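Long-range contact in KLLA0E08119p (Kluyveromyces lactis, PDB 3VA7), which probably carboxylates urea to urea-1-carboxylate with ATP, bicarbonate and biotin, the first step of urea breakdown, here lacking the allophanate hydrolase part: residues S380-S388 and V399-A407. Numbering follows the deposited sequence.
Sequences SPGQLTSVS and VKKGTNVSA
Gly382 and Val405 form an antiparallel hydrogen-bonded pair, Gly382 N to Val405 O at 2.8 Å and Val405 N to Gly382 O at 2.9 Å, and Gln383 with Asn404 is the non-hydrogen-bonded pair next to it. Pairing carries on past the short strand: Leu384 N meets Thr403 O nearly head-on (C=O...N 162°), whereas Gly402 N reaches Leu384 O from above the carbonyl plane, where 399-407 turns. That turn is braced from within, Lys400 N donating to Thr403 OG1.

The buried Leu384 carries the apolar side. Its CD1 rests on Val399 CG2 at 3.8 Å, and its CG lies 3.9 Å from Val405 CG2, so one leucine bridges two valines; Val439 and Cys442 add to this cluster. Val387 turns toward 399-407, and with CG2 anti to its carbonyl carbon this methyl lies over the backbone at Lys400 C, 3.3 Å away.

Gln383 and Asn404 share the other face. The glutamine chain is extended, CG anti to the backbone N (chi1 -164°), and its CB and CG run past Asn404 ND2, 3.5 Å from CB, with amide planes only 14° apart. The same CG lies 3.3 Å from Gly402 O. Asn404 OD1 accepts from Asn1095. An alanine for Gln383 would keep the CB contact but lose CG and the amide beyond, which would probably open a gap beside the Asn404 amide and over the Gly402 carbonyl.

Beyond Leu384, 380-388 switches to strand 438-440 through a classic beta bulge at Thr385 and Ser386; before it, strands 378-383 and 404-405 pair within the antiparallel sheet of the biotin carboxylase C-terminal domain.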
ATOM      1  N   SER A 380      13.319  -5.654 -10.258  1.00 51.96           N
ATOM      2  CA  SER A 380      12.599  -5.204  -9.111  1.00 50.76           C
ATOM      3  C   SER A 380      11.094  -5.407  -9.344  1.00 49.15           C
ATOM      4  O   SER A 380      10.425  -4.536  -9.895  1.00 49.10           O
ATOM      5  CB  SER A 380      12.909  -3.730  -8.892  1.00 51.10           C
ATOM      6  OG  SER A 380      12.073  -3.205  -7.858  1.00 54.62           O
ATOM      7  N   PRO A 381      10.561  -6.564  -8.934  1.00 47.44           N
ATOM      8  CA  PRO A 381       9.128  -6.860  -9.096  1.00 46.13           C
ATOM      9  C   PRO A 381       8.257  -6.102  -8.097  1.00 44.14           C
ATOM     10  O   PRO A 381       8.781  -5.601  -7.130  1.00 44.81           O
ATOM     11  CB  PRO A 381       9.047  -8.371  -8.825  1.00 46.52           C
ATOM     12  CG  PRO A 381      10.224  -8.649  -7.922  1.00 46.76           C
ATOM     13  CD  PRO A 381      11.305  -7.691  -8.343  1.00 47.26           C
ATOM     14  N   GLY A 382       6.950  -6.032  -8.354  1.00 42.30           N
ATOM     15  CA  GLY A 382       5.950  -5.421  -7.473  1.00 39.07           C
ATOM     16  C   GLY A 382       4.778  -4.669  -8.111  1.00 37.12           C
ATOM     17  O   GLY A 382       4.739  -4.486  -9.304  1.00 37.22           O
ATOM     18  N   GLN A 383       3.825  -4.209  -7.298  1.00 35.50           N
ATOM     19  CA  GLN A 383       2.683  -3.439  -7.798  1.00 33.80           C
ATOM     20  C   GLN A 383       2.966  -1.957  -7.968  1.00 33.57           C
ATOM     21  O   GLN A 383       3.418  -1.292  -7.021  1.00 34.18           O
ATOM     22  CB  GLN A 383       1.454  -3.596  -6.919  1.00 32.83           C
ATOM     23  CG  GLN A 383       0.270  -3.125  -7.644  1.00 30.91           C
ATOM     24  CD  GLN A 383      -1.020  -3.332  -6.912  1.00 28.94           C
ATOM     25  OE1 GLN A 383      -2.056  -3.569  -7.545  1.00 26.30           O
ATOM     26  NE2 GLN A 383      -0.994  -3.205  -5.595  1.00 24.43           N
ATOM     27  N   LEU A 384       2.695  -1.445  -9.166  1.00 32.31           N
ATOM     28  CA  LEU A 384       2.826  -0.037  -9.413  1.00 32.10           C
ATOM     29  C   LEU A 384       1.672   0.685  -8.723  1.00 32.87           C
ATOM     30  O   LEU A 384       0.521   0.266  -8.777  1.00 33.12           O
ATOM     31  CB  LEU A 384       2.897   0.295 -10.907  1.00 30.66           C
ATOM     32  CG  LEU A 384       4.068  -0.350 -11.634  1.00 29.34           C
ATOM     33  CD1 LEU A 384       4.070   0.076 -13.056  1.00 25.30           C
ATOM     34  CD2 LEU A 384       5.431  -0.083 -10.975  1.00 26.88           C
ATOM     35  N   THR A 385       2.007   1.800  -8.102  1.00 33.29           N
ATOM     36  CA  THR A 385       1.175   2.415  -7.111  1.00 33.60           C
ATOM     37  C   THR A 385       0.717   3.774  -7.614  1.00 33.67           C
ATOM     38  O   THR A 385      -0.287   4.364  -7.152  1.00 34.41           O
ATOM     39  CB  THR A 385       2.019   2.489  -5.801  1.00 34.20           C
ATOM     40  OG1 THR A 385       1.386   1.695  -4.782  1.00 33.31           O
ATOM     41  CG2 THR A 385       2.376   3.923  -5.360  1.00 32.93           C
ATOM     42  N   SER A 386       1.475   4.270  -8.569  1.00 32.41           N
ATOM     43  CA  SER A 386       1.178   5.526  -9.178  1.00 32.91           C
ATOM     44  C   SER A 386       2.033   5.543 -10.449  1.00 31.29           C
ATOM     45  O   SER A 386       3.218   5.176 -10.451  1.00 31.65           O
ATOM     46  CB  SER A 386       1.480   6.684  -8.197  1.00 33.75           C
ATOM     47  OG  SER A 386       1.964   7.833  -8.896  1.00 39.06           O
ATOM     48  N   VAL A 387       1.426   5.927 -11.547  1.00 29.71           N
ATOM     49  CA  VAL A 387       2.123   5.865 -12.823  1.00 28.14           C
ATOM     50  C   VAL A 387       1.764   7.127 -13.588  1.00 27.96           C
ATOM     51  O   VAL A 387       0.637   7.316 -13.980  1.00 26.70           O
ATOM     52  CB  VAL A 387       1.732   4.576 -13.638  1.00 28.20           C
ATOM     53  CG1 VAL A 387       2.390   4.592 -14.973  1.00 25.40           C
ATOM     54  CG2 VAL A 387       2.091   3.259 -12.867  1.00 24.82           C
ATOM     55  N   SER A 388       2.720   8.021 -13.744  1.00 29.22           N
ATOM     56  CA  SER A 388       2.486   9.188 -14.583  1.00 30.86           C
ATOM     57  C   SER A 388       3.520   9.416 -15.702  1.00 30.79           C
ATOM     58  O   SER A 388       4.745   9.340 -15.474  1.00 30.72           O
ATOM     59  CB  SER A 388       2.340  10.432 -13.722  1.00 31.22           C
ATOM     60  OG  SER A 388       1.569  11.389 -14.444  1.00 35.03           O
ATOM     61  N   VAL A 399       1.876  -0.448 -18.902  1.00 33.44           N
ATOM     62  CA  VAL A 399       1.624  -0.341 -17.466  1.00 33.29           C
ATOM     63  C   VAL A 399       0.837   0.917 -17.070  1.00 34.77           C
ATOM     64  O   VAL A 399       0.799   1.924 -17.802  1.00 35.29           O
ATOM     65  CB  VAL A 399       2.928  -0.428 -16.681  1.00 33.57           C
ATOM     66  CG1 VAL A 399       3.746  -1.654 -17.161  1.00 31.33           C
ATOM     67  CG2 VAL A 399       3.713   0.886 -16.769  1.00 29.31           C
ATOM     68  N   LYS A 400       0.157   0.829 -15.931  1.00 35.16           N
ATOM     69  CA  LYS A 400      -0.537   1.968 -15.323  1.00 34.60           C
ATOM     70  C   LYS A 400      -0.630   1.707 -13.812  1.00 34.32           C
ATOM     71  O   LYS A 400      -0.128   0.707 -13.335  1.00 33.36           O
ATOM     72  CB  LYS A 400      -1.919   2.166 -15.937  1.00 33.97           C
ATOM     73  CG  LYS A 400      -2.544   0.878 -16.338  1.00 37.11           C
ATOM     74  CD  LYS A 400      -4.074   0.939 -16.491  1.00 41.81           C
ATOM     75  CE  LYS A 400      -4.642  -0.522 -16.305  1.00 45.54           C
ATOM     76  NZ  LYS A 400      -5.908  -0.839 -17.123  1.00 48.44           N
ATOM     77  N   LYS A 401      -1.212   2.657 -13.066  1.00 34.91           N
ATOM     78  CA  LYS A 401      -1.493   2.517 -11.646  1.00 33.69           C
ATOM     79  C   LYS A 401      -2.143   1.138 -11.569  1.00 33.14           C
ATOM     80  O   LYS A 401      -3.097   0.857 -12.297  1.00 33.55           O
ATOM     81  CB  LYS A 401      -2.465   3.631 -11.221  1.00 33.77           C
ATOM     82  CG  LYS A 401      -2.788   3.845  -9.715  1.00 34.77           C
ATOM     83  CD  LYS A 401      -4.028   4.794  -9.664  1.00 39.96           C
ATOM     84  CE  LYS A 401      -3.919   5.925  -8.618  1.00 43.73           C
ATOM     85  NZ  LYS A 401      -3.385   7.308  -9.104  1.00 46.06           N
ATOM     86  N   GLY A 402      -1.625   0.264 -10.727  1.00 31.73           N
ATOM     87  CA  GLY A 402      -2.298  -0.995 -10.549  1.00 31.97           C
ATOM     88  C   GLY A 402      -1.561  -2.207 -11.037  1.00 31.83           C
ATOM     89  O   GLY A 402      -1.580  -3.225 -10.377  1.00 32.72           O
ATOM     90  N   THR A 403      -0.880  -2.079 -12.157  1.00 31.35           N
ATOM     91  CA  THR A 403      -0.128  -3.142 -12.737  1.00 32.10           C
ATOM     92  C   THR A 403       0.853  -3.822 -11.809  1.00 33.71           C
ATOM     93  O   THR A 403       1.637  -3.165 -11.144  1.00 33.90           O
ATOM     94  CB  THR A 403       0.620  -2.647 -13.973  1.00 32.48           C
ATOM     95  OG1 THR A 403      -0.318  -2.013 -14.858  1.00 32.15           O
ATOM     96  CG2 THR A 403       1.354  -3.831 -14.664  1.00 27.57           C
ATOM     97  N   ASN A 404       0.825  -5.154 -11.819  1.00 35.68           N
ATOM     98  CA  ASN A 404       1.826  -6.004 -11.134  1.00 36.71           C
ATOM     99  C   ASN A 404       2.953  -6.368 -12.044  1.00 37.38           C
ATOM    100  O   ASN A 404       2.773  -7.051 -13.012  1.00 37.19           O
ATOM    101  CB  ASN A 404       1.177  -7.301 -10.634  1.00 36.68           C
ATOM    102  CG  ASN A 404       0.158  -7.048  -9.543  1.00 37.02           C
ATOM    103  OD1 ASN A 404      -1.049  -7.149  -9.771  1.00 38.84           O
ATOM    104  ND2 ASN A 404       0.635  -6.699  -8.351  1.00 37.57           N
ATOM    105  N   VAL A 405       4.129  -5.896 -11.723  1.00 39.78           N
ATOM    106  CA  VAL A 405       5.276  -6.118 -12.561  1.00 42.54           C
ATOM    107  C   VAL A 405       6.051  -7.294 -12.010  1.00 44.99           C
ATOM    108  O   VAL A 405       6.529  -7.223 -10.871  1.00 45.50           O
ATOM    109  CB  VAL A 405       6.197  -4.883 -12.573  1.00 42.38           C
ATOM    110  CG1 VAL A 405       7.470  -5.160 -13.434  1.00 42.15           C
ATOM    111  CG2 VAL A 405       5.416  -3.675 -13.088  1.00 40.84           C
ATOM    112  N   SER A 406       6.186  -8.362 -12.803  1.00 46.97           N
ATOM    113  CA  SER A 406       6.898  -9.552 -12.331  1.00 49.50           C
ATOM    114  C   SER A 406       8.359  -9.644 -12.812  1.00 51.72           C
ATOM    115  O   SER A 406       8.818  -8.879 -13.683  1.00 52.24           O
ATOM    116  CB  SER A 406       6.151 -10.826 -12.693  1.00 49.24           C
ATOM    117  OG  SER A 406       6.791 -11.438 -13.787  1.00 48.38           O
ATOM    118  N   ALA A 407       9.095 -10.586 -12.226  1.00 54.07           N
ATOM    119  CA  ALA A 407      10.535 -10.741 -12.522  1.00 55.94           C
ATOM    120  C   ALA A 407      10.741 -11.784 -13.635  1.00 56.99           C
ATOM    121  O   ALA A 407      11.865 -11.991 -14.129  1.00 56.84           O
ATOM    122  CB  ALA A 407      11.314 -11.126 -11.238  1.00 55.96           C
TER